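Local structure of spore germination protein B3 (Bacillus subtilis subsp. subtilis, 3N54) at residues 22-27 against 50-55; 70-75 against 97-102; 104-109 against 148-153; 164-169 against 180-185. The protein takes part, as a membrane lipoprotein, in the germination response of spores to a mixture of L-asparagine, glucose, fructose and potassium ions. One frame throughout, in Å; residues are numbered along the deposited sequence.

In the fold
Followed from the N terminus, the four contacts come strictly in series: each closes before the next opens, and none nests in or crosses another. Contact 1 closes a 22-residue loop between two strands of a three-stranded antiparallel sheet at one end of the molecule, its centre about 31 Å from that of the chain. Contacts 2, 3 and 4 all reach the five-stranded mixed sheet. Contact 2 closes a connection holding helices 79-84 and 87-94; contact 3 rejoins strand 105-109 to the start of helix 152-160 after a long excursion; contact 4 is a hairpin. Contact 3 touches both its neighbours, with centres about 11 and 10 Å away, whereas contact 1 touches none.

Contact 1. Residues 22-27 against 50-55; sequences KLTYQN and GKTILE
Tyr25 and Lys51 run alongside one another, pointing the same way, with Lys51 CE over one face of the phenol ring. This carbon lies 4.2 Å from the Tyr25 ring centroid and 20° off its normal, a CH-pi contact displaced toward the rim at CD1 and CE1. Lys51 NZ lies 5.3 Å from the same centroid, so any cation-pi attraction is weak at most. Lys51 CG sits between its own backbone N and carbonyl carbon (chi1 69°) and there meets Tyr25 CD1 at 3.7 Å. At the ring edge, Ile53 CD1 comes to 3.9 Å from Tyr25 CE1, while Ile53 CB packs on Leu23 CB. On the opposite face of the sheet, Leu54 CD2 presses against Lys22 CG at 3.5 Å, closer than usual for carbons, and Thr24 CG2 faces Thr52 OG1.

The backbones set this register. Leu23 and Ile53 are an antiparallel hydrogen-bonded pair, each N bonded to the other's O. Beyond them Tyr25 N donates to Lys51 O at 2.9 Å, but Tyr25 O receives Gly50 N at 2.7 Å, from above the carbonyl plane; two residues thus stand opposite one, as in a beta bulge. Further out, strand 8-15 flanks the other edge of strand 21-28, and Leu11 touches both Leu23 and Tyr25. Four backbone hydrogen bonds thus join the strands at the surface, with side-chain packing on both faces; Lys22 and Lys51 take part through their methylenes, while their ammonium groups, probably charged, form no salt bridge across the contact.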
# COMPACT_ATOMS: atom_id res chain seq x y z
N LYS A 22 -14.57 30.73 -2.32
CA LYS A 22 -14.29 30.27 -0.98
C LYS A 22 -15.61 29.99 -0.29
O LYS A 22 -16.38 30.90 -0.05
CB LYS A 22 -13.46 31.28 -0.19
CG LYS A 22 -12.96 30.72 1.15
CD LYS A 22 -11.96 31.62 1.86
CE LYS A 22 -12.63 32.78 2.57
NZ LYS A 22 -11.73 33.42 3.60
N LEU A 23 -15.87 28.72 -0.02
CA LEU A 23 -17.04 28.30 0.73
C LEU A 23 -16.59 28.02 2.15
O LEU A 23 -15.72 27.18 2.36
CB LEU A 23 -17.67 27.05 0.14
CG LEU A 23 -18.52 27.21 -1.12
CD1 LEU A 23 -17.66 27.58 -2.32
CD2 LEU A 23 -19.30 25.94 -1.38
N THR A 24 -17.15 28.74 3.12
CA THR A 24 -16.85 28.50 4.52
C THR A 24 -18.10 27.99 5.21
O THR A 24 -19.06 28.74 5.41
CB THR A 24 -16.34 29.76 5.24
OG1 THR A 24 -15.29 30.37 4.48
CG2 THR A 24 -15.81 29.41 6.65
N TYR A 25 -18.11 26.70 5.55
CA TYR A 25 -19.22 26.12 6.28
C TYR A 25 -19.16 26.59 7.73
O TYR A 25 -18.11 27.02 8.21
CB TYR A 25 -19.21 24.60 6.18
CG TYR A 25 -19.63 24.12 4.81
CD1 TYR A 25 -18.76 24.15 3.73
CD2 TYR A 25 -20.93 23.66 4.59
CE1 TYR A 25 -19.15 23.73 2.47
CE2 TYR A 25 -21.33 23.23 3.34
CZ TYR A 25 -20.44 23.27 2.29
OH TYR A 25 -20.86 22.84 1.05
N GLN A 26 -20.31 26.55 8.40
CA GLN A 26 -20.45 27.11 9.74
C GLN A 26 -21.24 26.18 10.66
O GLN A 26 -22.26 25.61 10.26
CB GLN A 26 -21.20 28.44 9.67
CG GLN A 26 -20.66 29.45 8.63
CD GLN A 26 -19.30 30.01 9.01
OE1 GLN A 26 -18.57 30.53 8.16
NE2 GLN A 26 -18.95 29.91 10.28
N ASN A 27 -20.76 26.03 11.89
CA ASN A 27 -21.45 25.27 12.90
C ASN A 27 -22.19 26.28 13.76
O ASN A 27 -21.59 26.98 14.58
CB ASN A 27 -20.44 24.45 13.71
CG ASN A 27 -19.69 23.44 12.85
OD1 ASN A 27 -18.46 23.40 12.84
ND2 ASN A 27 -20.44 22.63 12.12
N GLY A 50 -16.74 25.68 10.11
CA GLY A 50 -16.62 24.31 9.63
C GLY A 50 -15.56 24.26 8.55
O GLY A 50 -14.64 25.07 8.55
N LYS A 51 -15.69 23.33 7.62
CA LYS A 51 -14.71 23.21 6.56
C LYS A 51 -14.75 24.39 5.60
O LYS A 51 -15.76 25.08 5.44
CB LYS A 51 -14.90 21.90 5.78
CG LYS A 51 -16.15 21.82 4.94
CD LYS A 51 -16.28 20.45 4.30
CE LYS A 51 -17.64 20.25 3.68
NZ LYS A 51 -17.85 18.83 3.26
N THR A 52 -13.61 24.60 4.96
CA THR A 52 -13.43 25.63 3.96
C THR A 52 -13.09 24.95 2.65
O THR A 52 -12.26 24.04 2.61
CB THR A 52 -12.30 26.59 4.36
OG1 THR A 52 -12.67 27.27 5.56
CG2 THR A 52 -12.02 27.60 3.27
N ILE A 53 -13.77 25.37 1.58
CA ILE A 53 -13.50 24.87 0.24
C ILE A 53 -12.99 26.02 -0.63
O ILE A 53 -13.66 27.05 -0.76
CB ILE A 53 -14.75 24.27 -0.40
CG1 ILE A 53 -15.36 23.19 0.49
CG2 ILE A 53 -14.41 23.67 -1.76
CD1 ILE A 53 -16.55 22.47 -0.16
N LEU A 54 -11.79 25.84 -1.19
CA LEU A 54 -11.18 26.83 -2.07
C LEU A 54 -11.14 26.28 -3.48
O LEU A 54 -10.69 25.15 -3.70
CB LEU A 54 -9.76 27.18 -1.61
CG LEU A 54 -9.61 28.06 -0.36
CD1 LEU A 54 -8.15 28.16 0.04
CD2 LEU A 54 -10.20 29.46 -0.58
N GLU A 55 -11.61 27.07 -4.44
CA GLU A 55 -11.60 26.65 -5.82
C GLU A 55 -11.66 27.80 -6.82
O GLU A 55 -12.41 28.76 -6.63
CB GLU A 55 -12.79 25.73 -6.09
CG GLU A 55 -12.72 25.07 -7.45
CD GLU A 55 -13.79 24.04 -7.68
OE1 GLU A 55 -14.84 24.09 -6.99
OE2 GLU A 55 -13.57 23.16 -8.54

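Contact 2. Residues 70-75 against 97-102; sequences DHLKVI and DDELRR. With SO4 (sulfate ion), chain D.
His71 points its CB toward residues 97-102, and its imidazole lies against Arg101, the two side chains crossing at about a right angle. Arg101 NE stands over one ring face, 3.5 Å from His71 ND1 and displaced toward the rim, with ring and guanidinium planes 41° apart. CG of His71 is anti to its carbonyl carbon (chi1 -66°), and the ring it carries sets CD2 close to Asp98 O, at 3.0 Å. Leu100 O approaches the same carbon at the ring edge. The carboxylate of Asp98 itself is engaged by Arg96 in a salt bridge.

Leu72 follows with the sole backbone hydrogen bond between the segments, Leu72 N to Glu99 O at 2.7 Å. Its side chain lies alongside that of Glu99, whose OE1 accepts from Arg96 N, and its CD1 meets Leu100 CD2. The carbonyl of Leu72 and the N-H of Arg101 both bind the hydroxyl of Ser104. The contact joins the lead-ins to the two strands of a beta-alpha-beta crossover: strand 74-77 leads through helices 79-84 and 87-94 to the parallel neighbouring strand 105-109, and the loop turns by a 3-10 segment in which Leu100 N bonds Asp97 O at 3.1 Å.

Lys73 NZ is 4.7 Å from Arg101 NE, a proximity of like charges; a sulfate lies beside Arg101. At Ile75, CG1 packs across Leu100 CD2 at 4.1 Å, and Ile95 touches both side chains. On the other segment, Arg102 holds a second sulfate, probably from the crystallisation liquor, along one guanidinium edge, NE to O3 at 2.7 Å and NH2 to O4 at 2.6 Å.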
# COMPACT_ATOMS: atom_id res chain seq x y z
N ASP A 70 -19.32 11.84 -12.42
CA ASP A 70 -18.10 11.07 -12.64
C ASP A 70 -17.56 10.56 -11.30
O ASP A 70 -18.05 10.94 -10.22
CB ASP A 70 -17.05 11.92 -13.35
CG ASP A 70 -16.45 12.97 -12.46
OD1 ASP A 70 -17.11 13.42 -11.50
OD2 ASP A 70 -15.29 13.36 -12.72
N HIS A 71 -16.55 9.71 -11.37
CA HIS A 71 -16.00 9.04 -10.20
C HIS A 71 -14.49 9.24 -10.12
O HIS A 71 -13.83 9.40 -11.14
CB HIS A 71 -16.31 7.55 -10.26
CG HIS A 71 -17.77 7.22 -10.17
ND1 HIS A 71 -18.66 7.49 -11.19
CD2 HIS A 71 -18.48 6.61 -9.19
CE1 HIS A 71 -19.86 7.08 -10.83
NE2 HIS A 71 -19.78 6.54 -9.63
N LEU A 72 -13.95 9.19 -8.91
CA LEU A 72 -12.51 9.31 -8.68
C LEU A 72 -11.76 8.09 -9.21
O LEU A 72 -12.14 6.96 -8.93
CB LEU A 72 -12.21 9.46 -7.19
CG LEU A 72 -12.68 10.76 -6.53
CD1 LEU A 72 -12.54 10.63 -5.01
CD2 LEU A 72 -11.89 11.94 -7.05
N LYS A 73 -10.69 8.33 -9.95
CA LYS A 73 -9.87 7.25 -10.50
C LYS A 73 -8.78 6.79 -9.53
O LYS A 73 -8.43 5.61 -9.51
CB LYS A 73 -9.24 7.68 -11.82
CG LYS A 73 -10.26 8.15 -12.87
CD LYS A 73 -11.34 7.09 -13.16
CE LYS A 73 -12.52 7.67 -13.93
NZ LYS A 73 -13.74 6.83 -13.74
N VAL A 74 -8.25 7.72 -8.76
CA VAL A 74 -7.17 7.42 -7.84
C VAL A 74 -7.24 8.30 -6.60
O VAL A 74 -7.50 9.50 -6.68
CB VAL A 74 -5.79 7.58 -8.55
CG1 VAL A 74 -5.65 8.96 -9.17
CG2 VAL A 74 -4.63 7.31 -7.58
N ILE A 75 -7.04 7.66 -5.44
CA ILE A 75 -6.96 8.33 -4.16
C ILE A 75 -5.56 8.11 -3.61
O ILE A 75 -5.13 6.96 -3.45
CB ILE A 75 -7.95 7.76 -3.13
CG1 ILE A 75 -9.39 7.76 -3.67
CG2 ILE A 75 -7.87 8.54 -1.84
CD1 ILE A 75 -9.94 9.11 -3.88
N ASP A 97 -19.89 7.47 -1.21
CA ASP A 97 -19.84 6.20 -1.93
C ASP A 97 -19.92 6.38 -3.44
O ASP A 97 -19.23 5.67 -4.19
CB ASP A 97 -20.94 5.24 -1.46
CG ASP A 97 -20.60 4.54 -0.14
OD1 ASP A 97 -21.16 3.44 0.09
OD2 ASP A 97 -19.78 5.05 0.65
N ASP A 98 -20.74 7.33 -3.90
CA ASP A 98 -20.89 7.52 -5.35
C ASP A 98 -19.74 8.29 -6.02
O ASP A 98 -19.77 8.49 -7.22
CB ASP A 98 -22.27 8.11 -5.72
CG ASP A 98 -22.50 9.51 -5.16
OD1 ASP A 98 -21.54 10.22 -4.79
OD2 ASP A 98 -23.69 9.92 -5.10
N GLU A 99 -18.73 8.71 -5.25
CA GLU A 99 -17.50 9.26 -5.83
C GLU A 99 -16.52 8.12 -6.16
O GLU A 99 -15.52 8.34 -6.85
CB GLU A 99 -16.81 10.24 -4.89
CG GLU A 99 -17.65 11.44 -4.46
CD GLU A 99 -16.93 12.32 -3.43
OE1 GLU A 99 -17.45 12.46 -2.28
OE2 GLU A 99 -15.84 12.85 -3.75
N LEU A 100 -16.79 6.92 -5.64
CA LEU A 100 -15.86 5.80 -5.80
C LEU A 100 -16.46 4.63 -6.55
O LEU A 100 -17.67 4.44 -6.57
CB LEU A 100 -15.39 5.31 -4.44
CG LEU A 100 -14.54 6.29 -3.63
CD1 LEU A 100 -14.35 5.78 -2.20
CD2 LEU A 100 -13.20 6.53 -4.31
N ARG A 101 -15.57 3.87 -7.17
CA ARG A 101 -15.90 2.63 -7.85
C ARG A 101 -15.01 1.54 -7.29
O ARG A 101 -13.94 1.82 -6.73
CB ARG A 101 -15.64 2.75 -9.34
CG ARG A 101 -16.57 3.71 -10.04
CD ARG A 101 -16.37 3.66 -11.55
NE ARG A 101 -17.45 4.34 -12.25
CZ ARG A 101 -18.65 3.82 -12.49
NH1 ARG A 101 -19.56 4.54 -13.15
NH2 ARG A 101 -18.97 2.59 -12.08
N ARG A 102 -15.44 0.30 -7.47
CA ARG A 102 -14.65 -0.86 -7.09
C ARG A 102 -13.24 -0.75 -7.66
O ARG A 102 -12.28 -1.08 -6.99
CB ARG A 102 -15.32 -2.14 -7.60
CG ARG A 102 -14.55 -3.43 -7.32
CD ARG A 102 -15.20 -4.60 -8.04
NE ARG A 102 -16.55 -4.89 -7.55
CZ ARG A 102 -16.84 -5.65 -6.49
NH1 ARG A 102 -15.87 -6.22 -5.77
NH2 ARG A 102 -18.11 -5.85 -6.15
S SO4 D . -19.93 -3.56 -8.25
O1 SO4 D . -20.47 -3.93 -9.56
O2 SO4 D . -20.65 -2.38 -7.77
O3 SO4 D . -18.51 -3.21 -8.36
O4 SO4 D . -20.06 -4.67 -7.30

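Contact 3. Residues 104-109 against 148-153; sequences SYLMAA and IPLRIG
Tyr105 and Arg151 face each other where strand 105-109 receives the N-terminal end of helix 152-160, Arg151 being the N-cap residue and the two backbones joined by a single beta bridge. Nearly straight bonds frame that bridge: Ile152 N to Ser104 O, 2.9 Å, and Leu106 N to Leu150 O, also 2.9 Å. The first of these engages an N-H of the opening helical turn.

Outside the bridge the two long side chains run alongside each other. Tyr105 CE1 sits over one face of the Arg151 guanidinium, 3.2 Å from CZ, with the planes turned 46° apart, an arrangement short of a parallel stack. Arg151 NH2 also reaches Tyr105 OH at 2.8 Å, but the N-H angle of 128° makes that hydrogen bond weak. Pro149, preceded by a cis peptide bond, lies beside the ring, its CG 3.4 Å from Tyr105 CE1, and Met107 CE touches Pro149 CB. A water ties the backbones further along, donating to Leu106 O at 2.7 Å and accepting from Leu150 N at 3.3 Å.

On the inner side, Leu106 and Leu150 share a buried layer: both touch Ala155 of helix 152-160, and Leu106 extends to Ile75 and Leu77 of strand 74-77 and Ile167 of strand 165-172, while Leu150 meets Tyr158 and Tyr165.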
# COMPACT_ATOMS: atom_id res chain seq x y z
N SER A 104 -11.52 2.07 -8.50
CA SER A 104 -10.74 3.25 -8.13
C SER A 104 -9.47 2.79 -7.41
O SER A 104 -9.53 1.92 -6.55
CB SER A 104 -11.53 4.17 -7.20
OG SER A 104 -12.74 4.61 -7.81
N TYR A 105 -8.33 3.39 -7.76
CA TYR A 105 -7.06 2.99 -7.16
C TYR A 105 -6.80 3.70 -5.84
O TYR A 105 -7.16 4.86 -5.67
CB TYR A 105 -5.89 3.33 -8.09
CG TYR A 105 -5.88 2.61 -9.41
CD1 TYR A 105 -5.46 1.29 -9.50
CD2 TYR A 105 -6.27 3.25 -10.58
CE1 TYR A 105 -5.43 0.62 -10.72
CE2 TYR A 105 -6.25 2.60 -11.80
CZ TYR A 105 -5.83 1.28 -11.87
OH TYR A 105 -5.81 0.63 -13.08
N LEU A 106 -6.15 2.99 -4.93
CA LEU A 106 -5.76 3.54 -3.64
C LEU A 106 -4.25 3.43 -3.52
O LEU A 106 -3.69 2.34 -3.74
CB LEU A 106 -6.45 2.80 -2.51
CG LEU A 106 -6.14 3.32 -1.11
CD1 LEU A 106 -6.71 4.73 -0.95
CD2 LEU A 106 -6.69 2.37 -0.03
N MET A 107 -3.58 4.53 -3.17
CA MET A 107 -2.13 4.54 -3.05
C MET A 107 -1.63 5.38 -1.90
O MET A 107 -2.35 6.23 -1.37
CB MET A 107 -1.50 5.06 -4.33
CG MET A 107 -1.87 4.23 -5.51
SD MET A 107 -0.60 4.25 -6.72
CE MET A 107 -1.21 2.96 -7.81
N ALA A 108 -0.38 5.12 -1.53
CA ALA A 108 0.26 5.76 -0.39
C ALA A 108 1.38 6.67 -0.86
O ALA A 108 2.08 6.37 -1.83
CB ALA A 108 0.81 4.70 0.56
N ALA A 109 1.52 7.80 -0.19
CA ALA A 109 2.61 8.71 -0.48
C ALA A 109 3.56 8.72 0.70
O ALA A 109 3.14 8.70 1.85
CB ALA A 109 2.08 10.12 -0.72
N ILE A 148 -1.09 -3.46 -5.96
CA ILE A 148 -0.91 -4.59 -6.86
C ILE A 148 -1.24 -4.24 -8.32
O ILE A 148 -0.91 -5.02 -9.21
CB ILE A 148 -1.74 -5.84 -6.38
CG1 ILE A 148 -1.55 -7.05 -7.31
CG2 ILE A 148 -3.23 -5.50 -6.26
CD1 ILE A 148 -1.90 -8.39 -6.67
N PRO A 149 -1.84 -3.06 -8.59
CA PRO A 149 -2.29 -1.90 -7.80
C PRO A 149 -3.53 -2.17 -6.94
O PRO A 149 -4.47 -2.82 -7.40
CB PRO A 149 -2.61 -0.86 -8.87
CG PRO A 149 -3.04 -1.66 -10.03
CD PRO A 149 -2.16 -2.87 -10.02
N LEU A 150 -3.50 -1.69 -5.71
CA LEU A 150 -4.60 -1.89 -4.78
C LEU A 150 -5.80 -1.05 -5.19
O LEU A 150 -5.68 0.15 -5.42
CB LEU A 150 -4.17 -1.52 -3.36
CG LEU A 150 -5.17 -1.84 -2.24
CD1 LEU A 150 -5.46 -3.34 -2.19
CD2 LEU A 150 -4.66 -1.34 -0.91
N ARG A 151 -6.95 -1.69 -5.30
CA ARG A 151 -8.18 -1.01 -5.63
C ARG A 151 -9.05 -0.93 -4.38
O ARG A 151 -8.95 -1.76 -3.48
CB ARG A 151 -8.88 -1.71 -6.78
CG ARG A 151 -8.06 -1.62 -8.06
CD ARG A 151 -8.59 -2.47 -9.19
NE ARG A 151 -7.62 -2.57 -10.28
CZ ARG A 151 -7.53 -1.74 -11.33
NH1 ARG A 151 -8.37 -0.71 -11.47
NH2 ARG A 151 -6.60 -1.96 -12.25
N ILE A 152 -9.86 0.12 -4.33
CA ILE A 152 -10.80 0.38 -3.24
C ILE A 152 -11.61 -0.85 -2.84
O ILE A 152 -11.82 -1.09 -1.66
CB ILE A 152 -11.76 1.54 -3.63
CG1 ILE A 152 -11.08 2.88 -3.40
CG2 ILE A 152 -13.06 1.47 -2.84
CD1 ILE A 152 -10.77 3.17 -1.95
N GLY A 153 -12.06 -1.61 -3.83
CA GLY A 153 -12.83 -2.83 -3.58
C GLY A 153 -12.11 -3.76 -2.62
O GLY A 153 -12.66 -4.11 -1.56
O HOH W 1 -1.69 0.50 -4.07

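Contact 4. Residues 164-169 against 180-185; sequences SYLIQA and DGAGII
Ile185 packs against one face of the Tyr165 ring at the tightly packed end of this contact, the two side chains crossing at a slant. Its CB stands over that face, 3.9 Å from the centroid and 15° off the normal, a CH-pi contact; the CG1 branch reaches Tyr165 CE2 and the CG2 branch Tyr165 CZ and OH. Tyr165 CG takes the crowded position between backbone N and carbonyl carbon (chi1 58°), and the ring attached there comes over the neighbouring strand. Ile167 CG2 follows on the same face of the sheet, 3.8 Å from Gly183 CA, and also touches Ile185 CG1. On the reverse face Leu166 and Ile184 lie side by side, CD2 to CG1 at 3.8 Å.

The two strands form a beta hairpin, 165-172 with 177-186, at the heart of a five-stranded mixed sheet, and run antiparallel at 145°. Tyr165 with Ile185 and Ile167 with Gly183 are hydrogen-bonded pairs. Strand 105-109 flanks one side of the hairpin, where Leu106 and Ala108 touch Ile167; strand 191-196 flanks the other.

Toward Asp180 the packing gives way to polar contacts and water. Ala169 O accepts two bonds, from Asp180 N at 2.9 Å and, nearly straight, from Gln168 NE2 at 2.9 Å. This second bond helps to fix the rotation of the amide, whose plane contains the acceptor. Gly181, with positive phi, offers its O to Ala169 N and its N to a water at 2.8 Å, which also accepts weakly from Gln168 NE2. The partly exposed Asp180 directs its carboxylate away from strand 165-172 into a salt bridge with Arg110.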
# COMPACT_ATOMS: atom_id res chain seq x y z
N SER A 164 -3.94 -7.30 7.58
CA SER A 164 -2.86 -6.37 7.30
C SER A 164 -2.58 -6.53 5.82
O SER A 164 -2.79 -7.60 5.25
CB SER A 164 -1.62 -6.67 8.12
OG SER A 164 -1.81 -6.38 9.50
N TYR A 165 -2.11 -5.47 5.17
CA TYR A 165 -1.85 -5.53 3.73
C TYR A 165 -0.90 -4.43 3.28
O TYR A 165 -0.59 -3.50 4.04
CB TYR A 165 -3.17 -5.43 2.95
CG TYR A 165 -3.96 -4.18 3.24
CD1 TYR A 165 -4.83 -4.13 4.32
CD2 TYR A 165 -3.85 -3.05 2.43
CE1 TYR A 165 -5.57 -2.99 4.59
CE2 TYR A 165 -4.58 -1.90 2.70
CZ TYR A 165 -5.44 -1.88 3.78
OH TYR A 165 -6.17 -0.74 4.05
N LEU A 166 -0.45 -4.55 2.04
CA LEU A 166 0.45 -3.58 1.45
C LEU A 166 -0.31 -2.67 0.48
O LEU A 166 -1.30 -3.07 -0.12
CB LEU A 166 1.60 -4.27 0.73
CG LEU A 166 2.53 -5.17 1.56
CD1 LEU A 166 3.55 -5.86 0.65
CD2 LEU A 166 3.23 -4.40 2.67
N ILE A 167 0.18 -1.45 0.35
CA ILE A 167 -0.34 -0.47 -0.58
C ILE A 167 0.85 0.15 -1.31
O ILE A 167 1.82 0.55 -0.67
CB ILE A 167 -1.13 0.59 0.19
CG1 ILE A 167 -1.62 1.70 -0.75
CG2 ILE A 167 -0.28 1.18 1.29
CD1 ILE A 167 -2.55 2.70 -0.06
N GLN A 168 0.79 0.22 -2.64
CA GLN A 168 1.86 0.82 -3.44
C GLN A 168 2.18 2.23 -2.94
O GLN A 168 1.28 3.02 -2.74
CB GLN A 168 1.46 0.92 -4.91
CG GLN A 168 2.52 1.59 -5.80
CD GLN A 168 3.79 0.78 -5.91
OE1 GLN A 168 3.76 -0.37 -6.34
NE2 GLN A 168 4.92 1.38 -5.53
N ALA A 169 3.46 2.52 -2.77
CA ALA A 169 3.89 3.85 -2.33
C ALA A 169 4.45 4.65 -3.50
O ALA A 169 5.00 4.07 -4.44
CB ALA A 169 4.91 3.74 -1.22
N ASP A 180 7.79 3.86 -5.27
CA ASP A 180 8.85 3.72 -4.28
C ASP A 180 8.46 2.77 -3.15
O ASP A 180 8.27 3.18 -2.01
CB ASP A 180 9.19 5.11 -3.73
CG ASP A 180 10.48 5.14 -2.93
OD1 ASP A 180 11.29 4.20 -3.07
OD2 ASP A 180 10.68 6.10 -2.16
N GLY A 181 8.33 1.49 -3.49
CA GLY A 181 8.02 0.46 -2.51
C GLY A 181 6.56 0.42 -2.10
O GLY A 181 5.67 0.69 -2.90
N ALA A 182 6.32 0.09 -0.83
CA ALA A 182 4.97 -0.13 -0.34
C ALA A 182 4.77 0.30 1.11
O ALA A 182 5.68 0.18 1.93
CB ALA A 182 4.62 -1.60 -0.48
N GLY A 183 3.58 0.79 1.43
CA GLY A 183 3.21 1.10 2.80
C GLY A 183 2.68 -0.17 3.41
O GLY A 183 2.14 -1.02 2.70
N ILE A 184 2.84 -0.31 4.72
CA ILE A 184 2.35 -1.47 5.45
C ILE A 184 1.20 -1.02 6.34
O ILE A 184 1.41 -0.26 7.28
CB ILE A 184 3.45 -2.11 6.33
CG1 ILE A 184 4.70 -2.41 5.51
CG2 ILE A 184 2.93 -3.38 6.99
CD1 ILE A 184 5.93 -2.71 6.36
N ILE A 185 -0.01 -1.49 6.05
CA ILE A 185 -1.20 -1.15 6.83
C ILE A 185 -1.49 -2.30 7.79
O ILE A 185 -1.66 -3.44 7.36
CB ILE A 185 -2.44 -0.90 5.94
CG1 ILE A 185 -2.12 0.07 4.79
CG2 ILE A 185 -3.59 -0.36 6.76
CD1 ILE A 185 -1.57 1.41 5.23
O HOH W 2 8.18 0.22 -6.03